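Local coordinates for protein peptide methionine sulfoxide reductase msrA/msrB (Neisseria gonorrhoeae, PDB 2H30) that carries an N-terminal thioredoxin domain that can use electrons from DsbD to reduce the downstream methionine sulfoxide reductases, at residues Tyr34-Lys39 with Ser71-Thr76; Pro40-Phe45 with Pro123-Ile128; Gly58-Trp63 with Pro101-Val106. The protein carries 2 engineered substitutions. One frame throughout, in Å; residues are numbered along the deposited sequence.

Contact 1 of 3, residues Tyr34-Lys39 with Ser71-Thr76; sequences YLKKDK and SANLIT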
loop_
_atom_site.group_PDB
_atom_site.type_symbol
_atom_site.label_atom_id
_atom_site.label_comp_id
_atom_site.label_asym_id
_atom_site.label_seq_id
_atom_site.Cartn_x
_atom_site.Cartn_y
_atom_site.Cartn_z
ATOM N N TYR A 34 4.774 -1.593 11.211
ATOM C CA TYR A 34 3.857 -2.448 10.428
ATOM C C TYR A 34 4.564 -3.529 9.661
ATOM O O TYR A 34 3.886 -4.438 9.154
ATOM C CB TYR A 34 3.057 -1.593 9.436
ATOM C CG TYR A 34 2.137 -0.666 10.189
ATOM C CD1 TYR A 34 0.931 -1.127 10.730
ATOM C CD2 TYR A 34 2.474 0.681 10.395
ATOM C CE1 TYR A 34 0.086 -0.274 11.431
ATOM C CE2 TYR A 34 1.631 1.554 11.112
ATOM C CZ TYR A 34 0.438 1.052 11.636
ATOM O OH TYR A 34 -0.398 1.896 12.368
ATOM N N LEU A 35 5.896 -3.448 9.529
ATOM C CA LEU A 35 6.639 -4.292 8.618
ATOM C C LEU A 35 7.150 -5.561 9.305
ATOM O O LEU A 35 8.385 -5.835 9.347
ATOM C CB LEU A 35 7.803 -3.515 8.006
ATOM C CG LEU A 35 7.361 -2.358 7.147
ATOM C CD1 LEU A 35 8.568 -1.577 6.635
ATOM C CD2 LEU A 35 6.538 -2.898 5.969
ATOM N N LYS A 36 6.203 -6.320 9.845
ATOM C CA LYS A 36 6.526 -7.494 10.676
ATOM C C LYS A 36 7.423 -8.453 9.968
ATOM O O LYS A 36 7.340 -8.681 8.741
ATOM C CB LYS A 36 5.269 -8.221 11.144
ATOM C CG LYS A 36 4.248 -7.400 11.805
ATOM C CD LYS A 36 4.770 -6.473 12.895
ATOM C CE LYS A 36 3.562 -5.862 13.609
ATOM N NZ LYS A 36 3.936 -4.843 14.711
ATOM N N LYS A 37 8.330 -9.062 10.747
ATOM C CA LYS A 37 9.284 -9.978 10.159
ATOM C C LYS A 37 8.619 -11.287 9.739
ATOM O O LYS A 37 7.543 -11.661 10.246
ATOM C CB LYS A 37 10.451 -10.237 11.155
ATOM C CG LYS A 37 11.349 -9.010 11.351
ATOM C CD LYS A 37 12.156 -8.756 10.099
ATOM C CE LYS A 37 12.961 -7.483 10.202
ATOM N NZ LYS A 37 14.125 -7.532 9.270
ATOM N N ASP A 38 9.229 -11.947 8.773
ATOM C CA ASP A 38 8.836 -13.281 8.337
ATOM C C ASP A 38 7.493 -13.275 7.679
ATOM O O ASP A 38 6.809 -14.304 7.621
ATOM C CB ASP A 38 8.814 -14.255 9.517
ATOM C CG ASP A 38 10.172 -14.402 10.161
ATOM O OD1 ASP A 38 11.163 -14.536 9.390
ATOM O OD2 ASP A 38 10.210 -14.362 11.430
ATOM N N LYS A 39 7.088 -12.090 7.206
ATOM C CA LYS A 39 5.848 -11.970 6.446
ATOM C C LYS A 39 6.157 -11.195 5.166
ATOM O O LYS A 39 6.921 -10.253 5.220
ATOM C CB LYS A 39 4.802 -11.177 7.228
ATOM C CG LYS A 39 4.211 -11.893 8.425
ATOM C CD LYS A 39 3.106 -11.067 8.994
ATOM C CE LYS A 39 2.594 -11.698 10.248
ATOM N NZ LYS A 39 1.395 -11.015 10.796
ATOM N N SER A 71 -1.215 -13.611 7.285
ATOM C CA SER A 71 0.139 -14.088 6.951
ATOM C C SER A 71 0.986 -12.988 6.300
ATOM O O SER A 71 2.168 -13.226 6.051
ATOM C CB SER A 71 0.106 -15.313 6.016
ATOM O OG SER A 71 -0.420 -14.940 4.757
ATOM N N ALA A 72 0.357 -11.827 5.974
ATOM C CA ALA A 72 1.101 -10.761 5.276
ATOM C C ALA A 72 0.940 -9.481 6.042
ATOM O O ALA A 72 -0.033 -9.316 6.782
ATOM C CB ALA A 72 0.501 -10.548 3.824
ATOM N N ASN A 73 1.850 -8.545 5.797
ATOM C CA ASN A 73 1.659 -7.168 6.248
ATOM C C ASN A 73 0.891 -6.434 5.148
ATOM O O ASN A 73 1.335 -6.455 4.010
ATOM C CB ASN A 73 2.994 -6.464 6.396
ATOM C CG ASN A 73 3.982 -7.218 7.343
ATOM O OD1 ASN A 73 5.136 -7.439 6.993
ATOM N ND2 ASN A 73 3.492 -7.612 8.486
ATOM N N LEU A 74 -0.233 -5.821 5.492
ATOM C CA LEU A 74 -0.945 -5.010 4.491
ATOM C C LEU A 74 -0.799 -3.550 4.878
ATOM O O LEU A 74 -1.152 -3.114 5.998
ATOM C CB LEU A 74 -2.418 -5.385 4.508
ATOM C CG LEU A 74 -2.835 -6.168 3.321
ATOM C CD1 LEU A 74 -4.291 -6.571 3.504
ATOM C CD2 LEU A 74 -2.760 -5.332 2.075
ATOM N N ILE A 75 -0.186 -2.807 3.959
ATOM C CA ILE A 75 -0.038 -1.372 4.182
ATOM C C ILE A 75 -0.395 -0.569 2.940
ATOM O O ILE A 75 -0.483 -1.131 1.843
ATOM C CB ILE A 75 1.373 -1.023 4.661
ATOM C CG1 ILE A 75 2.343 -1.322 3.563
ATOM C CG2 ILE A 75 1.731 -1.798 5.975
ATOM C CD1 ILE A 75 3.697 -0.707 3.814
ATOM N N THR A 76 -0.630 0.721 3.123
ATOM C CA THR A 76 -0.864 1.572 1.949
ATOM C C THR A 76 0.163 2.706 1.992
ATOM O O THR A 76 0.667 3.031 3.078
ATOM C CB THR A 76 -2.299 2.153 1.883
ATOM O OG1 THR A 76 -2.428 3.254 2.796
ATOM C CG2 THR A 76 -3.316 1.016 2.212
HETATM O O HOH W 1 3.801 -15.336 6.516
#
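Asn73 is the main contact residue of Ser71-Thr76. Its CG lies beside the backbone N (chi1 -55°), which carries the amide toward the backbone of Tyr34-Lys36. There the planar group lies close to the chain at Tyr34 and Lys36, and Asn73 CG is 3.3 Å from Tyr34 O. Lys36 CB and CG also pack against it, with the lysine chain crossing it at about a right angle. Two strand positions on, Ile75 supplies the apolar part. Its CG2 touches Tyr34 CB at 3.7 Å, and its CD1 meets Leu35 CD2 at 4.2 Å. At the other end the extended chain of Lys39 passes Ser71 O, with CG 3.4 Å from that oxygen. Lys39 NZ bonds to Ser70 O. Water 1 donates to Ser71 O at 2.7 Å and weakly to Asp38 O.

Turns set the loop's shape. Leu35 centres an inverse gamma turn, with a weak Lys36 N to Tyr34 O bond, and a type II beta turn runs from Lys36 to Lys39. Backbone bonds of Asn73 with Pro40 and Leu42 hold the asparagine in place. The loop packs along the start of a central parallel strand of a thioredoxin fold, just before the chain enters strand 41-45.

Contact 2 of 3, residues Pro40-Phe45 with Pro123-Ile128; sequences PTLIKF and PSWALI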
loop_
_atom_site.group_PDB
_atom_site.type_symbol
_atom_site.label_atom_id
_atom_site.label_comp_id
_atom_site.label_asym_id
_atom_site.label_seq_id
_atom_site.Cartn_x
_atom_site.Cartn_y
_atom_site.Cartn_z
ATOM N N PRO A 40 5.495 -11.558 4.064
ATOM C CA PRO A 40 5.574 -10.641 2.883
ATOM C C PRO A 40 4.744 -9.386 3.185
ATOM O O PRO A 40 3.939 -9.399 4.096
ATOM C CB PRO A 40 4.901 -11.443 1.767
ATOM C CG PRO A 40 3.915 -12.380 2.502
ATOM C CD PRO A 40 4.600 -12.712 3.834
ATOM N N THR A 41 4.912 -8.348 2.376
ATOM C CA THR A 41 4.176 -7.118 2.549
ATOM C C THR A 41 3.461 -6.809 1.257
ATOM O O THR A 41 4.068 -6.796 0.154
ATOM C CB THR A 41 5.129 -5.967 2.918
ATOM O OG1 THR A 41 5.727 -6.312 4.203
ATOM C CG2 THR A 41 4.367 -4.661 3.139
ATOM N N LEU A 42 2.155 -6.546 1.391
ATOM C CA LEU A 42 1.331 -6.178 0.224
ATOM C C LEU A 42 1.057 -4.703 0.379
ATOM O O LEU A 42 0.512 -4.275 1.415
ATOM C CB LEU A 42 0.027 -6.994 0.255
ATOM C CG LEU A 42 -0.880 -6.635 -0.908
ATOM C CD1 LEU A 42 -0.263 -6.962 -2.291
ATOM C CD2 LEU A 42 -2.194 -7.450 -0.604
ATOM N N ILE A 43 1.497 -3.914 -0.604
ATOM C CA ILE A 43 1.428 -2.443 -0.486
ATOM C C ILE A 43 0.484 -1.879 -1.518
ATOM O O ILE A 43 0.639 -2.175 -2.718
ATOM C CB ILE A 43 2.789 -1.795 -0.744
ATOM C CG1 ILE A 43 3.833 -2.370 0.232
ATOM C CG2 ILE A 43 2.674 -0.261 -0.618
ATOM C CD1 ILE A 43 5.239 -1.884 -0.131
ATOM N N LYS A 44 -0.456 -1.081 -1.087
ATOM C CA LYS A 44 -1.362 -0.365 -2.039
ATOM C C LYS A 44 -0.899 1.096 -2.140
ATOM O O LYS A 44 -0.882 1.771 -1.079
ATOM C CB LYS A 44 -2.788 -0.358 -1.492
ATOM C CG LYS A 44 -3.742 0.300 -2.524
ATOM C CD LYS A 44 -5.144 0.341 -2.002
ATOM C CE LYS A 44 -6.072 0.491 -3.278
ATOM N NZ LYS A 44 -7.382 0.137 -2.864
ATOM N N PHE A 45 -0.571 1.536 -3.363
ATOM C CA PHE A 45 -0.208 2.943 -3.629
ATOM C C PHE A 45 -1.462 3.647 -4.097
ATOM O O PHE A 45 -2.184 3.147 -4.981
ATOM C CB PHE A 45 0.852 3.020 -4.741
ATOM C CG PHE A 45 2.160 2.415 -4.328
ATOM C CD1 PHE A 45 2.385 1.043 -4.428
ATOM C CD2 PHE A 45 3.132 3.224 -3.773
ATOM C CE1 PHE A 45 3.629 0.515 -4.002
ATOM C CE2 PHE A 45 4.390 2.707 -3.371
ATOM C CZ PHE A 45 4.647 1.357 -3.471
ATOM N N PRO A 123 -5.005 3.070 -8.493
ATOM C CA PRO A 123 -4.152 2.383 -7.506
ATOM C C PRO A 123 -3.178 1.462 -8.228
ATOM O O PRO A 123 -3.378 1.119 -9.399
ATOM C CB PRO A 123 -5.151 1.514 -6.725
ATOM C CG PRO A 123 -6.372 1.437 -7.602
ATOM C CD PRO A 123 -6.382 2.534 -8.569
ATOM N N SER A 124 -2.116 1.123 -7.528
ATOM C CA SER A 124 -1.265 0.005 -7.938
ATOM C C SER A 124 -0.828 -0.699 -6.685
ATOM O O SER A 124 -0.931 -0.131 -5.572
ATOM C CB SER A 124 0.014 0.492 -8.650
ATOM O OG SER A 124 -0.312 0.936 -9.978
ATOM N N TRP A 125 -0.366 -1.937 -6.859
ATOM C CA TRP A 125 0.017 -2.765 -5.692
ATOM C C TRP A 125 1.400 -3.313 -5.883
ATOM O O TRP A 125 1.794 -3.581 -7.031
ATOM C CB TRP A 125 -0.950 -3.939 -5.600
ATOM C CG TRP A 125 -2.372 -3.488 -5.212
ATOM C CD1 TRP A 125 -3.366 -2.976 -6.063
ATOM C CD2 TRP A 125 -2.954 -3.602 -3.928
ATOM N NE1 TRP A 125 -4.511 -2.737 -5.307
ATOM C CE2 TRP A 125 -4.283 -3.100 -4.003
ATOM C CE3 TRP A 125 -2.458 -4.011 -2.690
ATOM C CZ2 TRP A 125 -5.141 -3.071 -2.873
ATOM C CZ3 TRP A 125 -3.302 -3.994 -1.556
ATOM C CH2 TRP A 125 -4.641 -3.502 -1.662
ATOM N N ALA A 126 2.122 -3.463 -4.779
ATOM C CA ALA A 126 3.395 -4.200 -4.865
ATOM C C ALA A 126 3.444 -5.278 -3.808
ATOM O O ALA A 126 2.935 -5.095 -2.716
ATOM C CB ALA A 126 4.582 -3.240 -4.705
ATOM N N LEU A 127 4.042 -6.431 -4.160
ATOM C CA LEU A 127 4.242 -7.481 -3.201
ATOM C C LEU A 127 5.772 -7.538 -2.951
ATOM O O LEU A 127 6.517 -7.714 -3.910
ATOM C CB LEU A 127 3.687 -8.815 -3.754
ATOM C CG LEU A 127 3.906 -9.970 -2.750
ATOM C CD1 LEU A 127 2.861 -9.836 -1.672
ATOM C CD2 LEU A 127 3.792 -11.224 -3.550
ATOM N N ILE A 128 6.100 -7.343 -1.687
ATOM C CA ILE A 128 7.509 -7.403 -1.173
ATOM C C ILE A 128 7.652 -8.723 -0.423
ATOM O O ILE A 128 6.885 -9.028 0.473
ATOM C CB ILE A 128 7.810 -6.269 -0.201
ATOM C CG1 ILE A 128 7.342 -4.909 -0.747
ATOM C CG2 ILE A 128 9.317 -6.223 0.131
ATOM C CD1 ILE A 128 7.955 -4.571 -2.074
HETATM O O HOH W 2 -7.349 -2.091 -5.497
#
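Strands 41-45 and 124-128 are antiparallel neighbours in the central sheet of the thioredoxin fold. The second strand follows Pro123, whose preceding peptide bond is cis, a hallmark of the family. Pro123 touches Cys53 of the probable CxxC motif.

Pro40 lays CB 3.4 Å from Ile128 O. Thr41 and Ile128 form a hydrogen-bonded pair, and the bond from Ile128 N to Thr41 O is essentially straight (179°). Leu42 has CG anti to the backbone N, which brings CG obliquely to Trp125 CE3 at 3.5 Å. Ile43 pairs with Ala126 through two backbone bonds. On the opposite face of the sheet from Leu42, Ile43 CD1 meets Ile128 CG1 at 3.7 Å.

Lys44 runs extended across the indole. Its CB makes a CH-pi contact over the six-membered ring, 3.6 Å from the centroid, and CD continues to Trp125 CZ2. Lys44 CE lies beside Pro123 CB. Lys44 NZ forms a salt bridge with Glu56. Water 2 lies in the indole plane, accepts from Trp125 NE1 at 2.9 Å and is only weakly held by Lys44 NZ.

Phe45 N donates to Ser124 O at 2.8 Å. The return bond, from Ser124 N to a lone pair of Phe45 O, is longer at 3.3 Å. The Phe45 ring presents its edge to Ala126, with CE1 3.9 Å from the methyl CB.

Contact 3 of 3, residues Gly58-Trp63 with Pro101-Val106; sequences GQAEKW and PKLPVV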
loop_
_atom_site.group_PDB
_atom_site.type_symbol
_atom_site.label_atom_id
_atom_site.label_comp_id
_atom_site.label_asym_id
_atom_site.label_seq_id
_atom_site.Cartn_x
_atom_site.Cartn_y
_atom_site.Cartn_z
ATOM N N GLY A 58 -12.001 1.689 2.375
ATOM C CA GLY A 58 -12.734 0.830 3.358
ATOM C C GLY A 58 -12.472 -0.650 3.096
ATOM O O GLY A 58 -12.396 -1.462 4.018
ATOM N N GLN A 59 -12.378 -1.016 1.822
ATOM C CA GLN A 59 -12.052 -2.356 1.429
ATOM C C GLN A 59 -10.676 -2.768 1.958
ATOM O O GLN A 59 -10.524 -3.825 2.549
ATOM C CB GLN A 59 -12.093 -2.393 -0.101
ATOM C CG GLN A 59 -11.843 -3.740 -0.660
ATOM C CD GLN A 59 -11.712 -3.646 -2.203
ATOM O OE1 GLN A 59 -10.869 -2.914 -2.689
ATOM N NE2 GLN A 59 -12.531 -4.392 -2.939
ATOM N N ALA A 60 -9.677 -1.921 1.712
ATOM C CA ALA A 60 -8.317 -2.242 2.179
ATOM C C ALA A 60 -8.266 -2.331 3.703
ATOM O O ALA A 60 -7.552 -3.169 4.231
ATOM C CB ALA A 60 -7.352 -1.112 1.670
ATOM N N GLU A 61 -9.019 -1.469 4.371
ATOM C CA GLU A 61 -9.047 -1.525 5.848
ATOM C C GLU A 61 -9.627 -2.865 6.317
ATOM O O GLU A 61 -9.108 -3.460 7.271
ATOM C CB GLU A 61 -9.908 -0.372 6.366
ATOM C CG GLU A 61 -9.796 -0.291 7.890
ATOM C CD GLU A 61 -10.765 0.688 8.503
ATOM O OE1 GLU A 61 -11.904 0.879 7.968
ATOM O OE2 GLU A 61 -10.416 1.282 9.565
ATOM N N LYS A 62 -10.694 -3.309 5.646
ATOM C CA LYS A 62 -11.278 -4.627 5.975
ATOM C C LYS A 62 -10.281 -5.733 5.792
ATOM O O LYS A 62 -10.150 -6.608 6.643
ATOM C CB LYS A 62 -12.497 -4.905 5.104
ATOM C CG LYS A 62 -13.215 -6.147 5.583
ATOM C CD LYS A 62 -14.445 -6.396 4.701
ATOM C CE LYS A 62 -14.074 -6.549 3.227
ATOM N NZ LYS A 62 -15.207 -7.100 2.418
ATOM N N TRP A 63 -9.561 -5.707 4.670
ATOM C CA TRP A 63 -8.596 -6.736 4.451
ATOM C C TRP A 63 -7.538 -6.723 5.525
ATOM O O TRP A 63 -7.120 -7.799 6.021
ATOM C CB TRP A 63 -7.919 -6.589 3.075
ATOM C CG TRP A 63 -8.864 -6.703 1.909
ATOM C CD1 TRP A 63 -10.219 -7.034 1.908
ATOM C CD2 TRP A 63 -8.521 -6.457 0.549
ATOM N NE1 TRP A 63 -10.720 -7.004 0.637
ATOM C CE2 TRP A 63 -9.703 -6.642 -0.226
ATOM C CE3 TRP A 63 -7.334 -6.083 -0.092
ATOM C CZ2 TRP A 63 -9.722 -6.490 -1.604
ATOM C CZ3 TRP A 63 -7.341 -5.969 -1.500
ATOM C CH2 TRP A 63 -8.520 -6.170 -2.233
ATOM N N PRO A 101 -9.551 4.004 10.768
ATOM C CA PRO A 101 -8.562 3.932 11.848
ATOM C C PRO A 101 -7.724 2.668 11.834
ATOM O O PRO A 101 -6.672 2.665 12.486
ATOM C CB PRO A 101 -9.427 4.040 13.109
ATOM C CG PRO A 101 -10.734 3.492 12.712
ATOM C CD PRO A 101 -10.942 4.030 11.290
ATOM N N LYS A 102 -8.118 1.594 11.160
ATOM C CA LYS A 102 -7.309 0.404 11.127
ATOM C C LYS A 102 -6.506 0.218 9.845
ATOM O O LYS A 102 -5.904 -0.833 9.635
ATOM C CB LYS A 102 -8.196 -0.801 11.330
ATOM C CG LYS A 102 -8.947 -0.792 12.701
ATOM C CD LYS A 102 -7.994 -1.117 13.833
ATOM C CE LYS A 102 -8.769 -1.207 15.166
ATOM N NZ LYS A 102 -9.536 0.066 15.471
ATOM N N LEU A 103 -6.492 1.244 8.986
ATOM C CA LEU A 103 -5.721 1.175 7.763
ATOM C C LEU A 103 -4.349 1.870 7.873
ATOM O O LEU A 103 -4.305 3.087 8.095
ATOM C CB LEU A 103 -6.522 1.936 6.684
ATOM C CG LEU A 103 -5.887 1.794 5.258
ATOM C CD1 LEU A 103 -5.854 0.361 4.771
ATOM C CD2 LEU A 103 -6.693 2.684 4.345
ATOM N N PRO A 104 -3.243 1.133 7.696
ATOM C CA PRO A 104 -1.963 1.833 7.723
ATOM C C PRO A 104 -1.717 2.678 6.495
ATOM O O PRO A 104 -1.932 2.180 5.367
ATOM C CB PRO A 104 -0.931 0.696 7.828
ATOM C CG PRO A 104 -1.747 -0.531 8.208
ATOM C CD PRO A 104 -3.108 -0.327 7.588
ATOM N N VAL A 105 -1.406 3.960 6.717
ATOM C CA VAL A 105 -1.103 4.835 5.620
ATOM C C VAL A 105 0.293 5.400 5.814
ATOM O O VAL A 105 0.456 6.378 6.597
ATOM C CB VAL A 105 -2.122 5.970 5.441
ATOM C CG1 VAL A 105 -1.694 6.817 4.244
ATOM C CG2 VAL A 105 -3.574 5.394 5.241
ATOM N N VAL A 106 1.255 4.874 5.072
ATOM C CA VAL A 106 2.615 5.444 5.122
ATOM C C VAL A 106 2.601 6.693 4.266
ATOM O O VAL A 106 2.051 6.703 3.174
ATOM C CB VAL A 106 3.602 4.433 4.568
ATOM C CG1 VAL A 106 5.047 5.052 4.382
ATOM C CG2 VAL A 106 3.650 3.196 5.419
#
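Glu61 has CG anti to the backbone N (chi1 -172°) and stays extended beyond it, so its carboxylate reaches from the helix to the chain at Pro101-Lys102. Leu103 also has CG anti to its N (chi1 -173°), which, with chi2, turns CD1 to the helix.

The polar link is a single bond. Lys102 N donates to Glu61 OE2 at 2.8 Å and 166°, using the anti lone pair of that oxygen. The same OE2 is 3.1 Å from Pro101 N, which has no hydrogen to share, and 3.3 Å from Pro101 CD. Lys102 CB lies against the carboxylate, 3.5 Å from OE2. The lysine chain is bent, and its NZ stays 6.1 Å from Glu61 OE2. The opposite charges may still attract weakly.

Helix 51-64 starts with a CxxC pattern of the thioredoxin type and packs on the sheet of that fold. Residues 101-104 lead into strand 105-107 of the sheet, so the contact ties this helix to the approach to a strand. Beside the polar link, Leu103 CD1 touches Ala60 CB at 3.7 Å and lies equally close to Glu61 N. Leu103 CB faces Glu61 CB at 4.1 Å. The Leu103 side chain also touches Thr76 of strand 73-78 and Tyr95 of helix 90-95. Pro104 O accepts a hydrogen bond from Thr76 OG1.

How the contacts relate
Along the chain the segments come in the order 34-39, 40-45, 58-63, 71-76, 101-106 and 123-128. Contacts 1 and 2 are centred about 10 Å apart, and each lies about 13 Å from contact 3. All three belong to one thioredoxin fold. Strand 73-78 of contact 1 sits between strand 41-45 of contact 2 and strand 105-107 of contact 3, and probable backbone hydrogen bonds join it to both. Strand 41-45, helix 51-64 and strand 73-78 form a beta-alpha-beta crossover. Trp63 of that helix packs on Trp125, 3.7 Å between Trp63 CZ3 and Trp125 CH2. The crossover places the helix that begins at the CxxC pattern over the sheet, beside cis-Pro123, as in thioredoxins.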